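Local structure of PfkB family carbohydrate kinase (Listeria grayi DSM 20601, 4GM6) at residues A135-S139 with M140-L144; P332-E335 with K336-A339. The protein probably acts as a sugar kinase of the PfkB family, transferring a phosphate group to a carbohydrate substrate. All coordinates share one frame; numbering follows the deposited sequence.

Contact 1 (A135-S139 with M140-L144)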
ATOM      1  N   ALA C 135      22.761  15.103 -20.305  1.00 47.52           N
ATOM      2  CA  ALA C 135      23.509  16.292 -19.911  1.00 47.50           C
ATOM      3  C   ALA C 135      24.958  16.248 -20.380  1.00 56.47           C
ATOM      4  O   ALA C 135      25.494  17.256 -20.841  1.00 48.24           O
ATOM      5  CB  ALA C 135      23.440  16.491 -18.403  1.00 46.25           C
ATOM      6  N   ARG C 136      25.601  15.088 -20.269  1.00 47.49           N
ATOM      7  CA  ARG C 136      27.017  14.997 -20.629  1.00 60.96           C
ATOM      8  C   ARG C 136      27.265  14.681 -22.105  1.00 60.70           C
ATOM      9  O   ARG C 136      28.408  14.602 -22.548  1.00 53.16           O
ATOM     10  CB  ARG C 136      27.730  13.992 -19.720  1.00 58.53           C
ATOM     11  CG  ARG C 136      27.768  14.467 -18.274  1.00 54.58           C
ATOM     12  CD  ARG C 136      28.267  13.412 -17.305  1.00 67.76           C
ATOM     13  NE  ARG C 136      29.692  13.143 -17.468  1.00 83.39           N
ATOM     14  CZ  ARG C 136      30.172  12.026 -17.998  1.00 85.02           C
ATOM     15  NH1 ARG C 136      29.338  11.074 -18.406  1.00 72.74           N
ATOM     16  NH2 ARG C 136      31.481  11.861 -18.116  1.00 83.71           N
ATOM     17  N   HIS C 137      26.196  14.510 -22.871  1.00 56.64           N
ATOM     18  CA  HIS C 137      26.349  14.068 -24.249  1.00 55.91           C
ATOM     19  C   HIS C 137      27.002  15.168 -25.077  1.00 57.79           C
ATOM     20  O   HIS C 137      26.642  16.340 -24.957  1.00 61.37           O
ATOM     21  CB  HIS C 137      24.992  13.664 -24.835  1.00 56.39           C
ATOM     22  CG  HIS C 137      25.095  12.794 -26.049  1.00 62.96           C
ATOM     23  ND1 HIS C 137      25.471  11.468 -25.985  1.00 53.78           N
ATOM     24  CD2 HIS C 137      24.878  13.062 -27.358  1.00 60.57           C
ATOM     25  CE1 HIS C 137      25.472  10.955 -27.201  1.00 59.88           C
ATOM     26  NE2 HIS C 137      25.119  11.902 -28.055  1.00 64.06           N
ATOM     27  N   LYS C 138      27.969  14.787 -25.905  1.00 63.64           N
ATOM     28  CA  LYS C 138      28.714  15.753 -26.727  1.00 71.91           C
ATOM     29  C   LYS C 138      28.888  15.247 -28.146  1.00 69.79           C
ATOM     30  O   LYS C 138      29.779  15.695 -28.870  1.00 74.80           O
ATOM     31  CB  LYS C 138      30.099  16.035 -26.126  1.00 71.68           C
ATOM     32  CG  LYS C 138      30.055  16.526 -24.689  1.00113.97           C
ATOM     33  CD  LYS C 138      31.126  17.565 -24.402  1.00101.84           C
ATOM     34  CE  LYS C 138      30.854  18.256 -23.073  1.00105.92           C
ATOM     35  NZ  LYS C 138      29.437  18.717 -22.940  1.00 75.70           N
ATOM     36  N   SER C 139      28.042  14.311 -28.547  1.00 72.29           N
ATOM     37  CA  SER C 139      28.238  13.630 -29.817  1.00 74.20           C
ATOM     38  C   SER C 139      27.069  13.880 -30.767  1.00 66.01           C
ATOM     39  O   SER C 139      25.922  13.833 -30.357  1.00 59.91           O
ATOM     40  CB  SER C 139      28.429  12.129 -29.571  1.00 64.53           C
ATOM     41  OG  SER C 139      28.924  11.504 -30.740  1.00 71.42           O
ATOM     42  N   MET C 140      27.357  14.156 -32.034  1.00 81.55           N
ATOM     43  CA  MET C 140      26.293  14.374 -33.012  1.00 82.05           C
ATOM     44  C   MET C 140      25.857  13.055 -33.651  1.00 79.61           C
ATOM     45  O   MET C 140      26.369  12.662 -34.699  1.00 81.95           O
ATOM     46  CB  MET C 140      26.735  15.373 -34.087  1.00 97.99           C
ATOM     47  CG  MET C 140      25.606  16.276 -34.559  1.00129.77           C
ATOM     48  SD  MET C 140      24.162  15.366 -35.153  1.00104.33           S
ATOM     49  CE  MET C 140      24.710  14.977 -36.821  1.00106.14           C
ATOM     50  N   ASP C 141      24.895  12.386 -33.018  1.00 67.90           N
ATOM     51  CA  ASP C 141      24.508  11.026 -33.394  1.00 66.74           C
ATOM     52  C   ASP C 141      23.171  10.952 -34.118  1.00 65.45           C
ATOM     53  O   ASP C 141      22.541   9.896 -34.158  1.00 80.35           O
ATOM     54  CB  ASP C 141      24.479  10.130 -32.153  1.00 63.93           C
ATOM     55  CG  ASP C 141      25.806  10.103 -31.441  1.00 64.82           C
ATOM     56  OD1 ASP C 141      26.833  10.051 -32.134  1.00 71.30           O
ATOM     57  OD2 ASP C 141      25.832  10.146 -30.199  1.00 67.08           O
ATOM     58  N   TRP C 142      22.744  12.066 -34.699  1.00 77.18           N
ATOM     59  CA  TRP C 142      21.464  12.113 -35.394  1.00 69.88           C
ATOM     60  C   TRP C 142      21.605  12.505 -36.863  1.00 81.22           C
ATOM     61  O   TRP C 142      22.121  13.575 -37.186  1.00 76.41           O
ATOM     62  CB  TRP C 142      20.523  13.087 -34.695  1.00 64.07           C
ATOM     63  CG  TRP C 142      20.158  12.649 -33.312  1.00 57.79           C
ATOM     64  CD1 TRP C 142      19.131  11.833 -32.961  1.00 54.96           C
ATOM     65  CD2 TRP C 142      20.838  12.993 -32.097  1.00 59.94           C
ATOM     66  NE1 TRP C 142      19.117  11.650 -31.596  1.00 54.89           N
ATOM     67  CE2 TRP C 142      20.158  12.350 -31.043  1.00 56.13           C
ATOM     68  CE3 TRP C 142      21.954  13.786 -31.801  1.00 64.27           C
ATOM     69  CZ2 TRP C 142      20.554  12.477 -29.708  1.00 59.21           C
ATOM     70  CZ3 TRP C 142      22.352  13.906 -30.482  1.00 65.33           C
ATOM     71  CH2 TRP C 142      21.651  13.254 -29.448  1.00 65.36           C
ATOM     72  N   ASP C 143      21.134  11.631 -37.748  1.00 81.33           N
ATOM     73  CA  ASP C 143      21.025  11.962 -39.157  1.00 76.76           C
ATOM     74  C   ASP C 143      19.841  12.905 -39.366  1.00 76.90           C
ATOM     75  O   ASP C 143      18.688  12.492 -39.274  1.00 80.47           O
ATOM     76  CB  ASP C 143      20.866  10.692 -39.996  1.00 84.17           C
ATOM     77  CG  ASP C 143      20.937  10.971 -41.491  1.00 85.40           C
ATOM     78  OD1 ASP C 143      19.939  11.490 -42.038  1.00 78.35           O
ATOM     79  OD2 ASP C 143      21.984  10.674 -42.117  1.00100.49           O
ATOM     80  N   LEU C 144      20.132  14.174 -39.654  1.00 77.54           N
ATOM     81  CA  LEU C 144      19.099  15.216 -39.677  1.00 79.81           C
ATOM     82  C   LEU C 144      18.034  15.024 -40.759  1.00 78.20           C
ATOM     83  O   LEU C 144      16.844  15.193 -40.492  1.00 75.52           O
ATOM     84  CB  LEU C 144      19.724  16.614 -39.776  1.00 85.76           C
ATOM     85  CG  LEU C 144      20.477  17.110 -38.537  1.00 87.58           C
ATOM     86  CD1 LEU C 144      20.865  18.574 -38.682  1.00101.02           C
ATOM     87  CD2 LEU C 144      19.647  16.902 -37.280  1.00 89.98           C
TER
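The carboxylate of Asp141 reaches back along the chain and engages two polar side chains, one with each oxygen. Its OD1 accepts from Ser139 OG at 2.9 Å, a bond that arrives on the syn side but 30° out of the carboxylate plane. Its OD2 takes a weak bond from His137 NE2, also 2.9 Å long and bent to 126° at the hydrogen. OD2 lies near the imidazole plane, at the ring edge, while the carboxylate is turned steeply against the ring. The acid thus bridges Ser139 and His137 across the turn, held firmly only by the serine.

The indole packs against the same turn. Trp142 brings CH2 to 3.8 Å from His137 CD2, an oblique aromatic meeting, and CZ3 to 3.6 Å from Ser139 O. With CG anti to its carbonyl carbon (chi1 -65°), the indole reaches back to His137 and Ser139. Its NE1 is hydrogen-bonded to Phe101 O of strand 97-104, and the ring also touches strand 73-79.

The sulfur of Met140, SD, takes a weak bond from Trp142 N, 3.6 Å away. Met140 is the centre of an inverse gamma turn, within the connection between helices 133-136 and 144-147.

Contact 2 (P332-E335 with K336-A339)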
ATOM      1  N   PRO C 332      -3.581  11.804 -19.895  1.00 33.41           N
ATOM      2  CA  PRO C 332      -4.088  10.528 -20.387  1.00 30.18           C
ATOM      3  C   PRO C 332      -5.343  10.623 -21.249  1.00 39.57           C
ATOM      4  O   PRO C 332      -5.826   9.605 -21.731  1.00 44.81           O
ATOM      5  CB  PRO C 332      -4.424   9.773 -19.087  1.00 29.86           C
ATOM      6  CG  PRO C 332      -4.832  10.866 -18.139  1.00 29.53           C
ATOM      7  CD  PRO C 332      -4.018  12.085 -18.517  1.00 27.66           C
ATOM      8  N   PHE C 333      -5.872  11.822 -21.448  1.00 32.20           N
ATOM      9  CA  PHE C 333      -7.192  11.940 -22.044  1.00 32.60           C
ATOM     10  C   PHE C 333      -7.137  11.970 -23.559  1.00 39.97           C
ATOM     11  O   PHE C 333      -6.205  12.547 -24.143  1.00 42.34           O
ATOM     12  CB  PHE C 333      -7.904  13.183 -21.497  1.00 32.73           C
ATOM     13  CG  PHE C 333      -7.957  13.225 -20.000  1.00 33.64           C
ATOM     14  CD1 PHE C 333      -8.817  12.396 -19.298  1.00 36.36           C
ATOM     15  CD2 PHE C 333      -7.127  14.069 -19.294  1.00 40.03           C
ATOM     16  CE1 PHE C 333      -8.850  12.423 -17.916  1.00 41.58           C
ATOM     17  CE2 PHE C 333      -7.159  14.102 -17.916  1.00 33.92           C
ATOM     18  CZ  PHE C 333      -8.016  13.284 -17.229  1.00 32.18           C
ATOM     19  N   ASP C 334      -8.122  11.349 -24.204  1.00 38.84           N
ATOM     20  CA  ASP C 334      -8.253  11.509 -25.647  1.00 41.51           C
ATOM     21  C   ASP C 334      -8.953  12.815 -26.005  1.00 44.79           C
ATOM     22  O   ASP C 334      -9.512  13.510 -25.137  1.00 38.59           O
ATOM     23  CB  ASP C 334      -8.948  10.318 -26.313  1.00 44.26           C
ATOM     24  CG  ASP C 334     -10.376  10.148 -25.867  1.00 54.08           C
ATOM     25  OD1 ASP C 334     -10.981  11.119 -25.352  1.00 48.30           O
ATOM     26  OD2 ASP C 334     -10.894   9.025 -26.033  1.00 61.61           O
ATOM     27  N   GLU C 335      -8.905  13.149 -27.289  1.00 42.11           N
ATOM     28  CA  GLU C 335      -9.422  14.425 -27.770  1.00 47.66           C
ATOM     29  C   GLU C 335     -10.904  14.622 -27.443  1.00 48.91           C
ATOM     30  O   GLU C 335     -11.312  15.697 -27.003  1.00 47.47           O
ATOM     31  CB  GLU C 335      -9.203  14.572 -29.277  1.00 44.47           C
ATOM     32  CG  GLU C 335      -9.818  15.854 -29.816  1.00 46.33           C
ATOM     33  CD  GLU C 335      -9.569  16.076 -31.300  1.00 63.54           C
ATOM     34  OE1 GLU C 335      -8.839  15.282 -31.921  1.00 53.45           O
ATOM     35  OE2 GLU C 335     -10.105  17.060 -31.842  1.00 65.17           O
ATOM     36  N   LYS C 336     -11.703  13.590 -27.671  1.00 50.24           N
ATOM     37  CA  LYS C 336     -13.148  13.671 -27.440  1.00 53.36           C
ATOM     38  C   LYS C 336     -13.455  14.003 -25.974  1.00 52.49           C
ATOM     39  O   LYS C 336     -14.295  14.853 -25.672  1.00 51.98           O
ATOM     40  CB  LYS C 336     -13.808  12.359 -27.871  1.00 56.91           C
ATOM     41  CG  LYS C 336     -15.031  11.957 -27.076  1.00 65.41           C
ATOM     42  CD  LYS C 336     -16.292  12.217 -27.861  1.00 64.80           C
ATOM     43  CE  LYS C 336     -17.493  11.612 -27.156  1.00 61.29           C
ATOM     44  NZ  LYS C 336     -18.744  12.123 -27.767  1.00 66.04           N
ATOM     45  N   THR C 337     -12.751  13.342 -25.065  1.00 48.69           N
ATOM     46  CA  THR C 337     -12.917  13.594 -23.648  1.00 38.09           C
ATOM     47  C   THR C 337     -12.619  15.051 -23.318  1.00 38.99           C
ATOM     48  O   THR C 337     -13.355  15.695 -22.578  1.00 38.29           O
ATOM     49  CB  THR C 337     -11.985  12.700 -22.827  1.00 39.84           C
ATOM     50  OG1 THR C 337     -12.292  11.329 -23.100  1.00 40.44           O
ATOM     51  CG2 THR C 337     -12.151  12.979 -21.350  1.00 35.75           C
ATOM     52  N   ILE C 338     -11.535  15.570 -23.876  1.00 38.96           N
ATOM     53  CA  ILE C 338     -11.141  16.958 -23.652  1.00 36.52           C
ATOM     54  C   ILE C 338     -12.146  17.927 -24.272  1.00 41.98           C
ATOM     55  O   ILE C 338     -12.592  18.885 -23.626  1.00 39.91           O
ATOM     56  CB  ILE C 338      -9.725  17.219 -24.217  1.00 42.93           C
ATOM     57  CG1 ILE C 338      -8.690  16.344 -23.483  1.00 39.33           C
ATOM     58  CG2 ILE C 338      -9.351  18.686 -24.083  1.00 41.92           C
ATOM     59  CD1 ILE C 338      -7.343  16.281 -24.183  1.00 36.85           C
ATOM     60  N   ALA C 339     -12.525  17.663 -25.518  1.00 45.17           N
ATOM     61  CA  ALA C 339     -13.498  18.497 -26.212  1.00 42.91           C
ATOM     62  C   ALA C 339     -14.852  18.513 -25.493  1.00 45.58           C
ATOM     63  O   ALA C 339     -15.498  19.564 -25.399  1.00 46.42           O
ATOM     64  CB  ALA C 339     -13.652  18.054 -27.664  1.00 45.79           C
TER
HETATM   65  O   HOH W   1      -9.993   9.704 -22.363  1.00 49.65           O
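The Phe333 ring carries Pro332 CG over the centre of one face, 3.9 Å above its plane, and meets Thr337 obliquely, its CD1 lying 4.0 Å from the methyl CG2. The ring and the threonine side chain cross at about a right angle. Nearer the backbone, Phe333 CB packs on Ile338 CG1 at 3.8 Å, so the residue before the N-cap touches the residue four places into the helix, a hydrophobic staple.

The other flat group, the Asp334 carboxylate, caps the first turn. Because chi1 of 64° places CG between the backbone N and the carbonyl carbon, OD1 is swung over the helix start and grips two donors of Thr337. Thr337 N comes nearly along the C-O axis, 2.9 Å from Asp334 OD1. Thr337 OG1, 2.6 Å from Asp334 OD1, arrives instead from above the carboxylate plane. The same hydroxyl accepts from a water that in turn takes the Asp334 N-H, joining the cap residue to Thr337 a second time. Regular helical bonding starts at once, with Ile338 N to Asp334 O and the shorter Ala339 N to Glu335 O at 2.7 Å.

The loop before the helix packs against the second subunit, with Pro332 on Pro44 and Phe333 on Lys121 of that chain. Helix 335-344 itself opens against helix 309-323: Ile338 rests on Phe315 and Ala319, and Phe333 on Leu322.

In the fold
Followed from the N terminus, the chain reaches contact 1 first, soon after strand 124-128 of the four-stranded sheet, where 135-144 turns from helix 133-136 to helix 144-147 and meets the edge of the nine-stranded sheet at strands 73-79 and 97-104. The chain then builds the rest of that large sheet and the helices around it before contact 2, where 332-339 opens the last helix beside helix 309-323. The two lie in series, neither enclosing nor crossing the other. The centres of contact 1 and contact 2 are about 35 Å apart, and they do not touch. Contact 1 closes a short connection between two helices, while contact 2 starts the last helix.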